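Local atomic coordinates of nucleoporin nup120 (Schizosaccharomyces pombe, PDB entry 4GQ2), a protein that serves as a structural component of the nuclear pore complex, combining a beta-propeller with an alpha-helical domain in one chain. Residues E573-L578 against I654-S659; S701-T704 against E710-S713. All coordinates share one frame; numbering follows the deposited sequence.

Contact 1: E573-L578 against I654-S659; sequences EGYQIL and IQRLRS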
ATOM      1  N   GLU A 573      -3.968  28.113 -24.962  1.00 58.24           N
ATOM      2  CA  GLU A 573      -4.868  27.138 -25.570  1.00 61.11           C
ATOM      3  C   GLU A 573      -4.691  25.725 -25.022  1.00 56.04           C
ATOM      4  O   GLU A 573      -5.669  24.993 -24.879  1.00 54.57           O
ATOM      5  CB  GLU A 573      -4.718  27.144 -27.085  1.00 62.69           C
ATOM      6  CG  GLU A 573      -5.337  28.363 -27.741  1.00 69.82           C
ATOM      7  CD  GLU A 573      -5.475  28.222 -29.243  1.00 72.73           C
ATOM      8  OE1 GLU A 573      -5.318  27.097 -29.771  1.00 81.77           O
ATOM      9  OE2 GLU A 573      -5.751  29.250 -29.892  1.00 77.06           O
ATOM     10  N   GLY A 574      -3.446  25.353 -24.726  1.00 60.71           N
ATOM     11  CA  GLY A 574      -3.139  24.069 -24.097  1.00 57.11           C
ATOM     12  C   GLY A 574      -3.783  23.956 -22.728  1.00 59.18           C
ATOM     13  O   GLY A 574      -4.397  22.932 -22.399  1.00 52.09           O
ATOM     14  N   TYR A 575      -3.645  25.016 -21.935  1.00 55.84           N
ATOM     15  CA  TYR A 575      -4.296  25.113 -20.631  1.00 63.50           C
ATOM     16  C   TYR A 575      -5.802  24.893 -20.748  1.00 61.40           C
ATOM     17  O   TYR A 575      -6.386  24.121 -19.982  1.00 65.39           O
ATOM     18  CB  TYR A 575      -4.019  26.479 -20.006  1.00 66.71           C
ATOM     19  CG  TYR A 575      -2.697  26.586 -19.282  1.00 73.91           C
ATOM     20  CD1 TYR A 575      -1.605  25.803 -19.652  1.00 63.54           C
ATOM     21  CD2 TYR A 575      -2.532  27.494 -18.238  1.00 84.85           C
ATOM     22  CE1 TYR A 575      -0.392  25.910 -18.995  1.00 71.02           C
ATOM     23  CE2 TYR A 575      -1.321  27.606 -17.573  1.00 90.55           C
ATOM     24  CZ  TYR A 575      -0.256  26.811 -17.954  1.00 82.06           C
ATOM     25  OH  TYR A 575       0.944  26.919 -17.294  1.00 85.97           O
ATOM     26  N   GLN A 576      -6.414  25.568 -21.721  1.00 53.91           N
ATOM     27  CA  GLN A 576      -7.852  25.462 -21.962  1.00 54.38           C
ATOM     28  C   GLN A 576      -8.307  24.028 -22.216  1.00 52.45           C
ATOM     29  O   GLN A 576      -9.334  23.605 -21.678  1.00 49.24           O
ATOM     30  CB  GLN A 576      -8.270  26.368 -23.114  1.00 54.43           C
ATOM     31  CG  GLN A 576      -8.140  27.847 -22.784  1.00 58.45           C
ATOM     32  CD  GLN A 576      -8.491  28.763 -23.944  1.00 54.81           C
ATOM     33  OE1 GLN A 576      -8.417  28.381 -25.117  1.00 53.03           O
ATOM     34  NE2 GLN A 576      -8.878  29.986 -23.617  1.00 53.08           N
ATOM     35  N   ILE A 577      -7.540  23.291 -23.022  1.00 46.00           N
ATOM     36  CA  ILE A 577      -7.841  21.891 -23.324  1.00 54.73           C
ATOM     37  C   ILE A 577      -7.653  21.004 -22.088  1.00 66.04           C
ATOM     38  O   ILE A 577      -8.440  20.076 -21.857  1.00 54.99           O
ATOM     39  CB  ILE A 577      -6.987  21.340 -24.487  1.00 61.07           C
ATOM     40  CG1 ILE A 577      -7.031  22.283 -25.695  1.00 62.35           C
ATOM     41  CG2 ILE A 577      -7.473  19.952 -24.894  1.00 59.15           C
ATOM     42  CD1 ILE A 577      -5.853  22.147 -26.641  1.00 56.89           C
ATOM     43  N   LEU A 578      -6.617  21.285 -21.297  1.00 61.72           N
ATOM     44  CA  LEU A 578      -6.402  20.555 -20.047  1.00 66.10           C
ATOM     45  C   LEU A 578      -7.642  20.667 -19.155  1.00 64.05           C
ATOM     46  O   LEU A 578      -8.121  19.661 -18.623  1.00 46.20           O
ATOM     47  CB  LEU A 578      -5.134  21.035 -19.320  1.00 68.28           C
ATOM     48  CG  LEU A 578      -4.719  20.488 -17.935  1.00 73.70           C
ATOM     49  CD1 LEU A 578      -5.416  21.254 -16.813  1.00 67.29           C
ATOM     50  CD2 LEU A 578      -4.919  18.978 -17.773  1.00 69.17           C
ATOM     51  N   ILE A 654       1.318  18.054 -22.493  1.00 55.90           N
ATOM     52  CA  ILE A 654       1.633  16.708 -22.001  1.00 50.78           C
ATOM     53  C   ILE A 654       3.143  16.506 -21.904  1.00 52.05           C
ATOM     54  O   ILE A 654       3.625  15.840 -20.990  1.00 55.86           O
ATOM     55  CB  ILE A 654       0.964  15.600 -22.850  1.00 47.54           C
ATOM     56  CG1 ILE A 654      -0.525  15.524 -22.525  1.00 42.39           C
ATOM     57  CG2 ILE A 654       1.599  14.233 -22.603  1.00 43.72           C
ATOM     58  CD1 ILE A 654      -1.370  14.967 -23.649  1.00 60.63           C
ATOM     59  N   GLN A 655       3.887  17.095 -22.836  1.00 55.30           N
ATOM     60  CA  GLN A 655       5.343  17.046 -22.770  1.00 59.35           C
ATOM     61  C   GLN A 655       5.862  17.816 -21.556  1.00 57.00           C
ATOM     62  O   GLN A 655       6.755  17.340 -20.865  1.00 66.08           O
ATOM     63  CB  GLN A 655       5.984  17.549 -24.067  1.00 70.86           C
ATOM     64  CG  GLN A 655       5.947  16.559 -25.226  1.00 83.28           C
ATOM     65  CD  GLN A 655       6.805  15.323 -24.995  1.00102.36           C
ATOM     66  OE1 GLN A 655       6.304  14.194 -25.013  1.00 93.92           O
ATOM     67  NE2 GLN A 655       8.104  15.530 -24.780  1.00102.97           N
ATOM     68  N   ARG A 656       5.285  18.987 -21.287  1.00 54.66           N
ATOM     69  CA  ARG A 656       5.673  19.788 -20.119  1.00 65.09           C
ATOM     70  C   ARG A 656       5.440  19.052 -18.803  1.00 67.22           C
ATOM     71  O   ARG A 656       6.295  19.074 -17.918  1.00 73.47           O
ATOM     72  CB  ARG A 656       4.915  21.121 -20.075  1.00 70.96           C
ATOM     73  CG  ARG A 656       5.547  22.247 -20.869  1.00 77.63           C
ATOM     74  CD  ARG A 656       5.645  23.529 -20.053  1.00 82.28           C
ATOM     75  NE  ARG A 656       4.342  24.106 -19.727  1.00 89.23           N
ATOM     76  CZ  ARG A 656       4.124  24.959 -18.727  1.00 97.67           C
ATOM     77  NH1 ARG A 656       5.120  25.340 -17.935  1.00 96.17           N
ATOM     78  NH2 ARG A 656       2.902  25.428 -18.511  1.00 83.79           N
ATOM     79  N   LEU A 657       4.277  18.412 -18.685  1.00 62.80           N
ATOM     80  CA  LEU A 657       3.844  17.791 -17.433  1.00 61.02           C
ATOM     81  C   LEU A 657       4.733  16.623 -17.034  1.00 60.14           C
ATOM     82  O   LEU A 657       5.029  16.438 -15.854  1.00 54.61           O
ATOM     83  CB  LEU A 657       2.377  17.353 -17.519  1.00 54.07           C
ATOM     84  CG  LEU A 657       1.335  18.470 -17.644  1.00 53.44           C
ATOM     85  CD1 LEU A 657      -0.015  17.932 -18.096  1.00 50.00           C
ATOM     86  CD2 LEU A 657       1.192  19.256 -16.348  1.00 61.78           C
ATOM     87  N   ARG A 658       5.180  15.860 -18.027  1.00 57.21           N
ATOM     88  CA  ARG A 658       6.019  14.684 -17.790  1.00 56.40           C
ATOM     89  C   ARG A 658       7.512  14.992 -17.854  1.00 60.17           C
ATOM     90  O   ARG A 658       8.341  14.099 -17.652  1.00 72.63           O
ATOM     91  CB  ARG A 658       5.669  13.568 -18.781  1.00 51.88           C
ATOM     92  CG  ARG A 658       5.945  13.905 -20.237  1.00 56.54           C
ATOM     93  CD  ARG A 658       5.274  12.911 -21.169  1.00 55.63           C
ATOM     94  NE  ARG A 658       5.852  11.585 -21.019  1.00 62.92           N
ATOM     95  CZ  ARG A 658       5.365  10.482 -21.574  1.00 69.01           C
ATOM     96  NH1 ARG A 658       4.274  10.540 -22.337  1.00 81.69           N
ATOM     97  NH2 ARG A 658       5.972   9.319 -21.362  1.00 50.92           N
ATOM     98  N   SER A 659       7.848  16.248 -18.141  1.00 58.67           N
ATOM     99  CA  SER A 659       9.244  16.677 -18.249  1.00 60.62           C
ATOM    100  C   SER A 659       9.871  16.834 -16.879  1.00 52.98           C
ATOM    101  O   SER A 659       9.381  17.605 -16.057  1.00 59.37           O
ATOM    102  CB  SER A 659       9.343  18.003 -19.002  1.00 70.95           C
ATOM    103  OG  SER A 659       9.099  17.821 -20.384  1.00 73.52           O
TER

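Contact 2: S701-T704 against E710-S713; sequences SLIT and ELQS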
ATOM      1  N   SER A 701     -10.779   9.628 -26.493  1.00 43.38           N
ATOM      2  CA  SER A 701     -11.855   8.671 -26.726  1.00 42.87           C
ATOM      3  C   SER A 701     -13.165   9.322 -27.179  1.00 44.12           C
ATOM      4  O   SER A 701     -13.897   8.752 -27.990  1.00 48.78           O
ATOM      5  CB  SER A 701     -12.095   7.844 -25.459  1.00 45.89           C
ATOM      6  OG  SER A 701     -13.322   7.144 -25.536  1.00 41.34           O
ATOM      7  N   LEU A 702     -13.474  10.494 -26.633  1.00 45.83           N
ATOM      8  CA  LEU A 702     -14.670  11.240 -27.029  1.00 44.65           C
ATOM      9  C   LEU A 702     -14.549  11.715 -28.482  1.00 45.51           C
ATOM     10  O   LEU A 702     -15.439  11.482 -29.295  1.00 46.08           O
ATOM     11  CB  LEU A 702     -14.888  12.438 -26.093  1.00 39.59           C
ATOM     12  CG  LEU A 702     -16.230  13.181 -26.170  1.00 43.00           C
ATOM     13  CD1 LEU A 702     -16.571  13.779 -24.820  1.00 38.05           C
ATOM     14  CD2 LEU A 702     -16.241  14.266 -27.241  1.00 43.37           C
ATOM     15  N   ILE A 703     -13.430  12.375 -28.773  1.00 42.90           N
ATOM     16  CA  ILE A 703     -13.127  12.971 -30.064  1.00 39.49           C
ATOM     17  C   ILE A 703     -13.215  11.966 -31.212  1.00 47.99           C
ATOM     18  O   ILE A 703     -13.870  12.233 -32.218  1.00 49.09           O
ATOM     19  CB  ILE A 703     -11.710  13.598 -30.032  1.00 43.29           C
ATOM     20  CG1 ILE A 703     -11.686  14.834 -29.133  1.00 36.13           C
ATOM     21  CG2 ILE A 703     -11.211  13.936 -31.435  1.00 49.30           C
ATOM     22  CD1 ILE A 703     -10.285  15.283 -28.763  1.00 45.57           C
ATOM     23  N   THR A 704     -12.574  10.810 -31.051  1.00 46.43           N
ATOM     24  CA  THR A 704     -12.469   9.825 -32.129  1.00 39.07           C
ATOM     25  C   THR A 704     -13.755   9.023 -32.321  1.00 41.22           C
ATOM     26  O   THR A 704     -13.820   8.148 -33.180  1.00 44.08           O
ATOM     27  CB  THR A 704     -11.268   8.868 -31.943  1.00 41.84           C
ATOM     28  OG1 THR A 704     -11.434   8.100 -30.736  1.00 42.05           O
ATOM     29  CG2 THR A 704      -9.948   9.652 -31.892  1.00 34.65           C
ATOM     30  N   GLU A 710     -14.350  17.941 -39.187  1.00 51.22           N
ATOM     31  CA  GLU A 710     -13.299  18.921 -38.894  1.00 58.77           C
ATOM     32  C   GLU A 710     -12.632  18.674 -37.544  1.00 59.81           C
ATOM     33  O   GLU A 710     -11.422  18.883 -37.401  1.00 60.81           O
ATOM     34  CB  GLU A 710     -13.806  20.371 -39.019  1.00 60.84           C
ATOM     35  CG  GLU A 710     -12.923  21.394 -38.298  1.00 85.51           C
ATOM     36  CD  GLU A 710     -12.635  22.656 -39.098  1.00 89.02           C
ATOM     37  OE1 GLU A 710     -13.050  23.747 -38.649  1.00 93.34           O
ATOM     38  OE2 GLU A 710     -11.979  22.565 -40.159  1.00 83.68           O
ATOM     39  N   LEU A 711     -13.420  18.238 -36.562  1.00 61.37           N
ATOM     40  CA  LEU A 711     -12.882  17.891 -35.249  1.00 59.41           C
ATOM     41  C   LEU A 711     -11.885  16.765 -35.399  1.00 55.30           C
ATOM     42  O   LEU A 711     -10.730  16.886 -34.984  1.00 54.39           O
ATOM     43  CB  LEU A 711     -13.989  17.461 -34.278  1.00 68.81           C
ATOM     44  CG  LEU A 711     -13.536  16.856 -32.939  1.00 56.79           C
ATOM     45  CD1 LEU A 711     -12.667  17.822 -32.153  1.00 48.76           C
ATOM     46  CD2 LEU A 711     -14.737  16.429 -32.114  1.00 57.61           C
ATOM     47  N   GLN A 712     -12.340  15.674 -36.007  1.00 55.32           N
ATOM     48  CA  GLN A 712     -11.519  14.487 -36.115  1.00 53.46           C
ATOM     49  C   GLN A 712     -10.343  14.680 -37.066  1.00 54.61           C
ATOM     50  O   GLN A 712      -9.275  14.092 -36.863  1.00 55.66           O
ATOM     51  CB  GLN A 712     -12.353  13.267 -36.471  1.00 50.89           C
ATOM     52  CG  GLN A 712     -11.825  12.024 -35.771  1.00 55.80           C
ATOM     53  CD  GLN A 712     -12.887  10.986 -35.503  1.00 53.43           C
ATOM     54  OE1 GLN A 712     -14.067  11.302 -35.326  1.00 45.08           O
ATOM     55  NE2 GLN A 712     -12.468   9.728 -35.468  1.00 71.72           N
ATOM     56  N   SER A 713     -10.533  15.537 -38.067  1.00 51.61           N
ATOM     57  CA  SER A 713      -9.462  15.932 -38.986  1.00 54.13           C
ATOM     58  C   SER A 713      -8.336  16.624 -38.228  1.00 50.53           C
ATOM     59  O   SER A 713      -7.153  16.398 -38.502  1.00 53.69           O
ATOM     60  CB  SER A 713     -10.006  16.855 -40.080  1.00 59.88           C
ATOM     61  OG  SER A 713      -8.958  17.470 -40.798  1.00 60.32           O
TER

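Contact 1: E573-L578 against I654-S659
Between these two segments Y575 and R656 make the contact, meeting at the ends of their side chains. The tyrosine hydroxyl OH lies 2.7 Å from NH2 of R656 and accepts a weak, bent hydrogen bond from it, with an N-H...O angle of only 125°. The same nitrogen also sits at the ring edge, in the ring plane, 3.4 Å from CE1 of Y575. Ring and guanidinium planes are just 7° apart, which makes this an edge-to-edge meeting of nearly coplanar groups and not a cation-pi stack over a face.

Torsions explain the reach. In Y575, CG stands anti to the carbonyl carbon (chi1 -83°); the CB bond does not point at the partner, and it is the ring's length that brings OH up to NH2. The arginine chain bends at chi2 and chi3 before presenting that nitrogen. Tyrosine suits the place because a rigid ring holds a polar atom far from its backbone, while arginine has the length to meet it. A phenylalanine in place of Y575 would probably leave NH2 of R656 without this acceptor and its guanidinium freer to turn.

F552 lies edge-to-face with the Y575 ring and also touches R656, tying both to helix 548-553. Nearby, buried I577 and L578 pack on P646, D649, I650 and L653 of helix 646-658. The weak Tyr-Arg bond thus marks the partly exposed border of helix-helix packing in an alpha-helical region.

Contact 2: S701-T704 against E710-S713
I703 and L711 supply the apolar part of this contact, their side chains crossing at about a right angle. The methyl CG2 of I703, set anti to the backbone N, comes within 4.0 Å of the branch carbon CG of L711. Leucine brings that carbon across because its CB points toward the partner segment and CG then runs anti to the backbone N (chi1 170°). The beta-branch of isoleucine suits its place, offering a methyl close to the main chain while the longer CG1 arm goes another way.

Q712 lies against the main chain of I703 and T704. Extended beyond CG, its side chain brings the amide carbon CD to 3.6 Å from CA of T704; a long, unbranched chain can reach across to the helix end. T704 turns its CB away overall and meets Q712 mostly through its backbone; its OG1 instead bonds back to O of L700, one turn earlier, a common use of threonine at a helix end.

The short helix 709-713 thus packs beside the end of helix 672-703 after a short loop, the two segments running roughly across each other. On the apolar side, helix 630-641 touches both partners, through L640 at I703 and I637 and V641 at L711, while L616 of helix 612-624 meets T704.

Contact 1 closes before contact 2 opens, so the two follow in series along the chain. Their centres are 18 Å apart and their nearest atoms about 7 Å, so they do not touch. Helix 672-703 links them: F696 packs on L578 and I654 of contact 1, L699 packs on I577, and the helix then ends in contact 2. The first contact joins helices 571-585 and 646-658, distant in sequence; the second is a local packing of helix 709-713 beside the end of helix 672-703. Both therefore lie in the helical part of the chain, with helix 672-703 running from the neighbourhood of contact 1 to contact 2.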